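Local coordinates for protein ribonuclease H (Uncultured organism, PDB 4IBN) that probably cleaves the RNA strand of RNA-DNA hybrids endonucleolytically, leaving 5'-phosphomonoester ends, with magnesium as cofactor, at residues A[152-157]-A[194-199]; A[18-23]-A[41-46]; A[53-58]-A[178-183]. One frame throughout, in Å; residues are numbered along the deposited sequence.

Contact 1: residues A[152-157]-A[194-199]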
loop_
_atom_site.group_PDB
_atom_site.type_symbol
_atom_site.label_atom_id
_atom_site.label_comp_id
_atom_site.label_asym_id
_atom_site.label_seq_id
_atom_site.Cartn_x
_atom_site.Cartn_y
_atom_site.Cartn_z
ATOM N N HIS A 152 11.641 5.674 9.399
ATOM C CA HIS A 152 10.218 5.952 9.541
ATOM C C HIS A 152 9.634 4.684 10.121
ATOM O O HIS A 152 9.610 3.718 9.473
ATOM C CB HIS A 152 9.631 6.233 8.166
ATOM C CG HIS A 152 8.193 6.642 8.164
ATOM N ND1 HIS A 152 7.182 5.813 8.554
ATOM C CD2 HIS A 152 7.599 7.780 7.740
ATOM C CE1 HIS A 152 6.031 6.438 8.421
ATOM N NE2 HIS A 152 6.254 7.626 7.909
ATOM N N ALA A 153 9.140 4.728 11.354
ATOM C CA ALA A 153 8.804 3.518 12.043
ATOM C C ALA A 153 7.738 2.682 11.395
ATOM O O ALA A 153 7.894 1.531 11.264
ATOM C CB ALA A 153 8.387 3.825 13.448
ATOM N N GLN A 154 6.649 3.302 11.013
ATOM C CA GLN A 154 5.609 2.540 10.384
ATOM C C GLN A 154 6.040 1.920 9.062
ATOM O O GLN A 154 5.613 0.881 8.718
ATOM C CB GLN A 154 4.349 3.376 10.225
ATOM C CG GLN A 154 3.675 3.730 11.508
ATOM C CD GLN A 154 3.905 5.165 11.892
ATOM O OE1 GLN A 154 4.941 5.685 11.696
ATOM N NE2 GLN A 154 2.886 5.784 12.403
ATOM N N ASN A 155 6.835 2.646 8.301
ATOM C CA ASN A 155 7.353 2.124 7.059
ATOM C C ASN A 155 8.258 0.937 7.298
ATOM O O ASN A 155 8.182 0.005 6.604
ATOM C CB ASN A 155 8.095 3.169 6.267
ATOM C CG ASN A 155 8.885 2.579 5.126
ATOM O OD1 ASN A 155 8.347 2.351 4.088
ATOM N ND2 ASN A 155 10.149 2.339 5.342
ATOM N N GLU A 156 9.102 1.027 8.296
ATOM C CA GLU A 156 9.971 -0.066 8.637
ATOM C C GLU A 156 9.218 -1.268 9.132
ATOM O O GLU A 156 9.658 -2.336 8.921
ATOM C CB GLU A 156 11.158 0.334 9.528
ATOM C CG GLU A 156 11.977 1.482 8.980
ATOM C CD GLU A 156 13.497 1.332 9.102
ATOM O OE1 GLU A 156 13.958 0.223 9.294
ATOM O OE2 GLU A 156 14.226 2.323 9.072
ATOM N N TYR A 157 8.117 -1.053 9.832
ATOM C CA TYR A 157 7.293 -2.176 10.239
ATOM C C TYR A 157 6.702 -2.862 9.020
ATOM O O TYR A 157 6.662 -4.047 8.908
ATOM C CB TYR A 157 6.189 -1.770 11.216
ATOM C CG TYR A 157 5.320 -2.931 11.605
ATOM C CD1 TYR A 157 4.029 -3.034 11.191
ATOM C CD2 TYR A 157 5.825 -3.952 12.342
ATOM C CE1 TYR A 157 3.269 -4.111 11.502
ATOM C CE2 TYR A 157 5.085 -5.018 12.660
ATOM C CZ TYR A 157 3.799 -5.107 12.252
ATOM O OH TYR A 157 3.024 -6.159 12.568
ATOM N N MET A 194 14.160 5.007 15.656
ATOM C CA MET A 194 13.228 5.424 14.637
ATOM C C MET A 194 12.247 6.481 15.074
ATOM O O MET A 194 12.101 6.704 16.229
ATOM C CB MET A 194 12.456 4.220 14.163
ATOM C CG MET A 194 13.287 3.079 13.788
ATOM S SD MET A 194 12.284 1.943 12.916
ATOM C CE MET A 194 13.285 0.497 12.911
ATOM N N ARG A 195 11.590 7.113 14.109
ATOM C CA ARG A 195 10.637 8.174 14.367
ATOM C C ARG A 195 9.266 7.740 13.940
ATOM O O ARG A 195 9.116 7.246 12.883
ATOM C CB ARG A 195 10.992 9.417 13.587
ATOM C CG ARG A 195 11.991 10.280 14.258
ATOM C CD ARG A 195 12.914 10.894 13.291
ATOM N NE ARG A 195 12.355 12.072 12.776
ATOM C CZ ARG A 195 12.706 12.610 11.628
ATOM N NH1 ARG A 195 13.612 12.029 10.844
ATOM N NH2 ARG A 195 12.143 13.715 11.265
ATOM N N LEU A 196 8.279 7.931 14.795
ATOM C CA LEU A 196 6.920 7.575 14.515
ATOM C C LEU A 196 6.152 8.735 13.873
ATOM O O LEU A 196 6.315 9.825 14.264
ATOM C CB LEU A 196 6.236 7.208 15.801
ATOM C CG LEU A 196 4.830 6.715 15.719
ATOM C CD1 LEU A 196 4.798 5.289 15.345
ATOM C CD2 LEU A 196 4.179 6.935 17.006
ATOM N N GLU A 197 5.338 8.452 12.869
ATOM C CA GLU A 197 4.519 9.490 12.280
ATOM C C GLU A 197 3.181 9.570 13.007
ATOM O O GLU A 197 2.489 8.650 13.102
ATOM C CB GLU A 197 4.309 9.214 10.809
ATOM C CG GLU A 197 3.433 10.193 10.108
ATOM C CD GLU A 197 3.749 10.434 8.611
ATOM O OE1 GLU A 197 4.330 9.597 7.898
ATOM O OE2 GLU A 197 3.343 11.522 8.163
ATOM N N PRO A 198 2.859 10.739 13.497
ATOM C CA PRO A 198 1.575 10.932 14.160
ATOM C C PRO A 198 0.434 10.758 13.187
ATOM O O PRO A 198 0.611 10.961 12.031
ATOM C CB PRO A 198 1.630 12.390 14.628
ATOM C CG PRO A 198 2.980 12.799 14.465
ATOM C CD PRO A 198 3.606 11.986 13.423
ATOM N N PHE A 199 -0.718 10.380 13.690
ATOM C CA PHE A 199 -1.881 10.186 12.857
ATOM C C PHE A 199 -2.302 11.516 12.220
ATOM O O PHE A 199 -2.243 12.524 12.800
ATOM C CB PHE A 199 -3.031 9.612 13.675
ATOM C CG PHE A 199 -4.181 9.100 12.852
ATOM C CD1 PHE A 199 -4.176 7.828 12.363
ATOM C CD2 PHE A 199 -5.243 9.893 12.546
ATOM C CE1 PHE A 199 -5.181 7.404 11.626
ATOM C CE2 PHE A 199 -6.242 9.420 11.801
ATOM C CZ PHE A 199 -6.210 8.196 11.346
#

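Contact 2: residues A[18-23]-A[41-46]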
loop_
_atom_site.group_PDB
_atom_site.type_symbol
_atom_site.label_atom_id
_atom_site.label_comp_id
_atom_site.label_asym_id
_atom_site.label_seq_id
_atom_site.Cartn_x
_atom_site.Cartn_y
_atom_site.Cartn_z
ATOM N N ALA A 18 -4.803 5.905 8.007
ATOM C CA ALA A 18 -3.488 6.086 7.465
ATOM C C ALA A 18 -2.895 4.733 7.233
ATOM O O ALA A 18 -2.868 3.949 8.096
ATOM C CB ALA A 18 -2.617 6.891 8.397
ATOM N N VAL A 19 -2.426 4.521 6.013
ATOM C CA VAL A 19 -1.933 3.254 5.566
ATOM C C VAL A 19 -0.457 3.367 5.217
ATOM O O VAL A 19 -0.076 4.323 4.673
ATOM C CB VAL A 19 -2.701 2.847 4.326
ATOM C CG1 VAL A 19 -2.066 1.691 3.678
ATOM C CG2 VAL A 19 -4.126 2.559 4.700
ATOM N N TYR A 20 0.326 2.388 5.647
ATOM C CA TYR A 20 1.744 2.376 5.413
ATOM C C TYR A 20 2.082 1.055 4.776
ATOM O O TYR A 20 1.892 0.068 5.367
ATOM C CB TYR A 20 2.539 2.535 6.729
ATOM C CG TYR A 20 2.233 3.824 7.434
ATOM C CD1 TYR A 20 2.942 4.932 7.170
ATOM C CD2 TYR A 20 1.206 3.909 8.339
ATOM C CE1 TYR A 20 2.649 6.095 7.770
ATOM C CE2 TYR A 20 0.924 5.057 8.943
ATOM C CZ TYR A 20 1.645 6.166 8.644
ATOM O OH TYR A 20 1.410 7.371 9.212
ATOM N N ALA A 21 2.622 1.106 3.572
ATOM C CA ALA A 21 2.824 -0.082 2.772
ATOM C C ALA A 21 4.267 -0.240 2.338
ATOM O O ALA A 21 4.942 0.713 2.219
ATOM C CB ALA A 21 1.941 -0.025 1.588
ATOM N N ASP A 22 4.703 -1.484 2.173
ATOM C CA ASP A 22 6.027 -1.793 1.655
ATOM C C ASP A 22 6.022 -3.117 0.950
ATOM O O ASP A 22 5.114 -3.826 1.039
ATOM C CB ASP A 22 7.124 -1.791 2.710
ATOM C CG ASP A 22 8.508 -1.794 2.094
ATOM O OD1 ASP A 22 8.758 -1.004 1.254
ATOM O OD2 ASP A 22 9.311 -2.644 2.374
ATOM N N GLU A 23 7.072 -3.362 0.199
ATOM C CA GLU A 23 7.214 -4.622 -0.497
ATOM C C GLU A 23 8.652 -5.066 -0.451
ATOM O O GLU A 23 9.504 -4.259 -0.291
ATOM C CB GLU A 23 6.772 -4.493 -1.933
ATOM C CG GLU A 23 7.540 -3.500 -2.780
ATOM C CD GLU A 23 7.400 -2.074 -2.253
ATOM O OE1 GLU A 23 6.272 -1.654 -2.059
ATOM O OE2 GLU A 23 8.393 -1.395 -2.010
ATOM N N LEU A 41 0.365 -1.768 7.010
ATOM C CA LEU A 41 -0.161 -1.406 8.309
ATOM C C LEU A 41 -1.247 -0.361 8.119
ATOM O O LEU A 41 -1.029 0.593 7.465
ATOM C CB LEU A 41 0.949 -0.802 9.149
ATOM C CG LEU A 41 0.578 -0.158 10.470
ATOM C CD1 LEU A 41 0.028 -1.143 11.438
ATOM C CD2 LEU A 41 1.710 0.596 11.072
ATOM N N VAL A 42 -2.416 -0.587 8.726
ATOM C CA VAL A 42 -3.495 0.393 8.712
ATOM C C VAL A 42 -3.679 0.967 10.110
ATOM O O VAL A 42 -3.859 0.232 11.014
ATOM C CB VAL A 42 -4.835 -0.254 8.290
ATOM C CG1 VAL A 42 -5.921 0.778 8.144
ATOM C CG2 VAL A 42 -4.683 -0.987 6.976
ATOM N N GLU A 43 -3.620 2.270 10.237
ATOM C CA GLU A 43 -3.852 2.949 11.474
ATOM C C GLU A 43 -5.202 3.606 11.482
ATOM O O GLU A 43 -5.569 4.168 10.518
ATOM C CB GLU A 43 -2.798 4.029 11.730
ATOM C CG GLU A 43 -1.421 3.462 11.903
ATOM C CD GLU A 43 -0.444 4.405 12.573
ATOM O OE1 GLU A 43 -0.746 5.588 12.648
ATOM O OE2 GLU A 43 0.600 3.944 12.999
ATOM N N TYR A 44 -5.904 3.539 12.610
ATOM C CA TYR A 44 -7.210 4.178 12.746
ATOM C C TYR A 44 -7.397 4.794 14.133
ATOM O O TYR A 44 -7.238 4.118 15.150
ATOM C CB TYR A 44 -8.329 3.174 12.462
ATOM C CG TYR A 44 -9.716 3.711 12.731
ATOM C CD1 TYR A 44 -10.351 4.537 11.814
ATOM C CD2 TYR A 44 -10.390 3.394 13.903
ATOM C CE1 TYR A 44 -11.620 5.031 12.055
ATOM C CE2 TYR A 44 -11.658 3.882 14.154
ATOM C CZ TYR A 44 -12.268 4.701 13.226
ATOM O OH TYR A 44 -13.530 5.190 13.472
ATOM N N ALA A 45 -7.737 6.079 14.164
ATOM C CA ALA A 45 -7.967 6.771 15.377
ATOM C C ALA A 45 -9.425 7.100 15.477
ATOM O O ALA A 45 -9.954 7.690 14.605
ATOM C CB ALA A 45 -7.188 8.010 15.424
ATOM N N ARG A 46 -10.035 6.730 16.584
ATOM C CA ARG A 46 -11.461 6.915 16.777
ATOM C C ARG A 46 -11.789 8.398 16.809
ATOM O O ARG A 46 -11.190 9.140 17.511
ATOM C CB ARG A 46 -11.809 6.245 18.095
ATOM C CG ARG A 46 -13.210 6.146 18.495
ATOM C CD ARG A 46 -13.317 4.955 19.410
ATOM N NE ARG A 46 -13.268 3.779 18.597
ATOM C CZ ARG A 46 -12.380 2.820 18.695
ATOM N NH1 ARG A 46 -11.442 2.861 19.614
ATOM N NH2 ARG A 46 -12.431 1.830 17.843
HETATM O O HOH W 1 0.119 7.848 11.368
#

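Contact 3: residues A[53-58]-A[178-183]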
loop_
_atom_site.group_PDB
_atom_site.type_symbol
_atom_site.label_atom_id
_atom_site.label_comp_id
_atom_site.label_asym_id
_atom_site.label_seq_id
_atom_site.Cartn_x
_atom_site.Cartn_y
_atom_site.Cartn_z
ATOM N N ILE A 53 -4.159 4.756 18.978
ATOM C CA ILE A 53 -4.195 4.270 17.631
ATOM C C ILE A 53 -4.505 2.790 17.629
ATOM O O ILE A 53 -3.901 2.049 18.320
ATOM C CB ILE A 53 -2.851 4.516 16.925
ATOM C CG1 ILE A 53 -2.448 5.971 16.984
ATOM C CG2 ILE A 53 -2.926 4.152 15.486
ATOM C CD1 ILE A 53 -3.450 6.898 16.406
ATOM N N VAL A 54 -5.475 2.423 16.825
ATOM C CA VAL A 54 -5.851 1.064 16.572
ATOM C C VAL A 54 -5.190 0.656 15.243
ATOM O O VAL A 54 -5.259 1.363 14.276
ATOM C CB VAL A 54 -7.339 0.956 16.430
ATOM C CG1 VAL A 54 -7.730 -0.364 15.949
ATOM C CG2 VAL A 54 -8.023 1.274 17.732
ATOM N N ARG A 55 -4.493 -0.474 15.277
ATOM C CA ARG A 55 -3.701 -0.907 14.178
ATOM C C ARG A 55 -4.107 -2.264 13.690
ATOM O O ARG A 55 -4.377 -3.124 14.446
ATOM C CB ARG A 55 -2.224 -0.863 14.553
ATOM C CG ARG A 55 -1.689 0.548 14.777
ATOM C CD ARG A 55 -0.262 0.620 15.107
ATOM N NE ARG A 55 0.254 1.973 15.112
ATOM C CZ ARG A 55 0.509 2.680 16.188
ATOM N NH1 ARG A 55 0.290 2.188 17.359
ATOM N NH2 ARG A 55 0.983 3.873 16.083
ATOM N N ARG A 56 -4.141 -2.399 12.380
ATOM C CA ARG A 56 -4.352 -3.666 11.721
ATOM C C ARG A 56 -3.315 -3.885 10.594
ATOM O O ARG A 56 -2.853 -2.969 10.013
ATOM C CB ARG A 56 -5.746 -3.750 11.134
ATOM C CG ARG A 56 -6.846 -3.548 12.092
ATOM C CD ARG A 56 -7.105 -4.755 12.857
ATOM N NE ARG A 56 -8.271 -4.597 13.691
ATOM C CZ ARG A 56 -8.219 -4.183 14.935
ATOM N NH1 ARG A 56 -7.062 -3.951 15.510
ATOM N NH2 ARG A 56 -9.321 -4.061 15.626
ATOM N N ASP A 57 -3.007 -5.152 10.326
ATOM C CA ASP A 57 -2.045 -5.534 9.305
ATOM C C ASP A 57 -2.688 -6.334 8.185
ATOM O O ASP A 57 -3.587 -7.046 8.420
ATOM C CB ASP A 57 -0.998 -6.471 9.894
ATOM C CG ASP A 57 -0.137 -5.844 10.996
ATOM O OD1 ASP A 57 -0.138 -4.670 11.140
ATOM O OD2 ASP A 57 0.564 -6.588 11.688
ATOM N N VAL A 58 -2.131 -6.249 6.980
ATOM C CA VAL A 58 -2.564 -7.100 5.871
ATOM C C VAL A 58 -1.379 -7.431 4.963
ATOM O O VAL A 58 -0.663 -6.528 4.530
ATOM C CB VAL A 58 -3.669 -6.428 5.039
ATOM C CG1 VAL A 58 -3.298 -4.985 4.732
ATOM C CG2 VAL A 58 -3.915 -7.207 3.756
ATOM N N SER A 178 -2.829 -6.158 14.625
ATOM C CA SER A 178 -1.475 -5.799 14.299
ATOM C C SER A 178 -0.398 -6.254 15.243
ATOM O O SER A 178 -0.569 -6.275 16.399
ATOM C CB SER A 178 -1.331 -4.302 14.086
ATOM O OG SER A 178 -0.068 -3.955 13.661
ATOM N N GLY A 179 0.747 -6.507 14.688
ATOM C CA GLY A 179 1.914 -6.805 15.472
ATOM C C GLY A 179 2.779 -5.592 15.767
ATOM O O GLY A 179 3.819 -5.710 16.310
ATOM N N TYR A 180 2.310 -4.420 15.399
ATOM C CA TYR A 180 3.165 -3.268 15.458
ATOM C C TYR A 180 3.694 -3.008 16.859
ATOM O O TYR A 180 4.810 -2.737 17.042
ATOM C CB TYR A 180 2.452 -1.972 14.993
ATOM C CG TYR A 180 3.355 -0.776 15.191
ATOM C CD1 TYR A 180 4.306 -0.462 14.270
ATOM C CD2 TYR A 180 3.304 -0.018 16.314
ATOM C CE1 TYR A 180 5.163 0.542 14.452
ATOM C CE2 TYR A 180 4.152 0.998 16.499
ATOM C CZ TYR A 180 5.081 1.276 15.568
ATOM O OH TYR A 180 5.957 2.242 15.738
ATOM N N GLU A 181 2.840 -3.086 17.844
ATOM C CA GLU A 181 3.266 -2.712 19.162
ATOM C C GLU A 181 4.333 -3.629 19.722
ATOM O O GLU A 181 5.194 -3.208 20.387
ATOM C CB GLU A 181 2.058 -2.605 20.075
ATOM C CG GLU A 181 1.245 -1.348 19.787
ATOM C CD GLU A 181 0.272 -1.489 18.602
ATOM O OE1 GLU A 181 0.145 -2.576 18.041
ATOM O OE2 GLU A 181 -0.390 -0.501 18.284
ATOM N N GLU A 182 4.190 -4.900 19.482
ATOM C CA GLU A 182 5.184 -5.847 19.916
ATOM C C GLU A 182 6.505 -5.628 19.165
ATOM O O GLU A 182 7.536 -5.633 19.731
ATOM C CB GLU A 182 4.663 -7.273 19.795
ATOM C CG GLU A 182 3.456 -7.601 20.681
ATOM C CD GLU A 182 3.775 -7.787 22.192
ATOM O OE1 GLU A 182 4.930 -7.714 22.644
ATOM O OE2 GLU A 182 2.845 -8.028 22.961
ATOM N N TRP A 183 6.430 -5.380 17.874
ATOM C CA TRP A 183 7.619 -5.118 17.090
ATOM C C TRP A 183 8.353 -3.864 17.605
ATOM O O TRP A 183 9.526 -3.795 17.645
ATOM C CB TRP A 183 7.244 -4.926 15.599
ATOM C CG TRP A 183 8.347 -4.492 14.679
ATOM C CD1 TRP A 183 9.204 -5.274 14.017
ATOM C CD2 TRP A 183 8.658 -3.162 14.302
ATOM N NE1 TRP A 183 10.056 -4.542 13.284
ATOM C CE2 TRP A 183 9.728 -3.225 13.431
ATOM C CE3 TRP A 183 8.118 -1.922 14.599
ATOM C CZ2 TRP A 183 10.267 -2.106 12.884
ATOM C CZ3 TRP A 183 8.667 -0.845 14.081
ATOM C CH2 TRP A 183 9.713 -0.923 13.209
#

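Contact 1: residues A[152-157]-A[194-199]
Gln-154 turns its primary amide to the backbone of Glu-197 and pairs with it twice. OE1 of Gln-154 accepts from Glu-197 N at 3.0 Å, on a lone pair in the amide plane, while Gln-154 NE2 donates to Glu-197 O at 3.0 Å; glutamine suits the place because it carries both functions. Methyl CD1 of Leu-196 lies 3.5 Å from Gln-154 NE2. His-152 adds a third grip, its NE2 meeting Glu-197 OE1 at 2.8 Å near the ring plane and on the anti side of the carboxylate. Ala-153 N donates to Arg-195 O at 2.9 Å, and the small Ala-153 CB lets the loop come this close. Met-194 SD lies against this flank of the helix, 3.9 Å from Glu-156 CB; Glu-156 OE2 is bound by Gly-151 N.

Behind this shell, His-152 is the N-cap of helix 153-168. CG stands anti to the backbone N (chi1 -175°), beside the carbonyl carbon, and the Asn-155 N-H meets ND1 at 3.2 Å, 27° out of the ring plane. Glu-43 OE2 takes a further bond from Gln-154 NE2. With ND1 accepting and NE2 donating, the imidazole joins helix cap and loop carboxylate, and the pattern is consistent with a proton on NE2.

Contact 2: residues A[18-23]-A[41-46]
Tyr-20 and Leu-41 face each other as an antiparallel hydrogen-bonded pair, and Ala-18 with Glu-43 forms the next such pair along the two strands. Four backbone bonds result: Tyr-20 N to Leu-41 O and Leu-41 N to Tyr-20 O, both 2.9 Å, then Glu-43 N to Ala-18 O and its return from Ala-18 N. Between them Val-19 and Val-42 make the non-hydrogen-bonded pair, where Val-19 CA gives a CH...O contact to Leu-41 O at 3.4 Å.

Apolar contacts fall on both faces of the sheet. Val-19 CG2 meets Val-42 CG2 at 4.3 Å on one; on the other, Tyr-20 CD2 lies 4.3 Å from Leu-41 CD2. Branched valines suit extended backbone, and Ala-18 is small enough to lie beside Glu-43.

Between the side chains, the polar link is a water. Tyr-20 CG sits anti to its carbonyl carbon (chi1 -60°), and the ring crosses the Glu-43 side chain with CE2 3.9 Å from Glu-43 CD. The water, in the ring plane, lies 2.6 Å from Tyr-20 OH and donates to Glu-43 OE1 at 2.7 Å. The other carboxylate oxygen, OE2, forms a salt bridge with Arg-55 NE, which would balance the buried charge.

These strands form the hairpin at the middle of the RNase H sheet: strand 90-95 flanks 16-25, strand 53-62 flanks 34-45, and helix 153-168 covers the face bearing Tyr-20 and Leu-41.

Contact 3: residues A[53-58]-A[178-183]
Asp-57 holds the start of helix 180-184 with both carboxylate oxygens, and this is the tight part of the contact. Its OD1 receives Ser-178 OG at 2.6 Å, and OD2 receives Gly-179 N at 3.0 Å; both donors approach from above the carboxylate plane. Ser-178 OG stands anti to its own backbone N (chi1 -175°) and also accepts from Tyr-180 N at 3.0 Å, closing an ST turn. Serine fits because one small hydroxyl can donate to the strand and accept from the helix. Gly-179, the N-cap residue, brings no side chain to the carboxylate. Tyr-157 OH adds another bond to Asp-57 OD2 from helix 153-168.

The long chain of Arg-55, extended from CG to NE, packs its CD against Tyr-180 CB, while NE pairs with Glu-43 OE2. Its guanidinium lies between Ile-53 CG2, 3.7 Å above the centre of one face, and Tyr-180 CD2, 3.6 Å above the opposite face and offset toward the rim. The Tyr-180 ring is inclined by 34° to the guanidinium.

The solvent side is looser. The chain of exposed Glu-181 is bent at chi2 (82°), which turns CD toward Arg-55; OE2 meets NH1 of Arg-55 in a salt bridge of 2.9 Å, in the guanidinium plane but above the carboxylate plane. Ser-178 N makes a weak bond to Arg-55 O, 3.4 Å long. An alanine in place of Arg-55 would probably leave the carboxylates of Glu-181 and Glu-43 without their cationic mate and open a gap between Ile-53 and Tyr-180.

The contact thus pairs a buried aspartate with a hydroxyl and a backbone N-H at a helix start, where its negative charge is likely to be stabilised, and places an arginine between two glutamates.

How the contacts relate
All three contacts meet at the first turn of helix 153-168. Contacts 2 and 3 are continuous through the sheet: Val-42 N bonds Arg-56 O at 2.7 Å, their centres being 9 Å apart. Contact 1 lies on the helix over contact 2, with His-152 CE1 3.5 Å from Tyr-20 CE1, and is tied to contact 3 by a probable hydrogen bond of 2.6 Å from Tyr-157 OH to Asp-57 OD2. Chain beyond helix 153-168 therefore packs back on both helix and sheet. Strand 18-23 of contact 2 leads to the probable active site: Asp-22, Asp-96 and Asn-159 cluster there and probably belong to the enzyme's atypical DEDN motif.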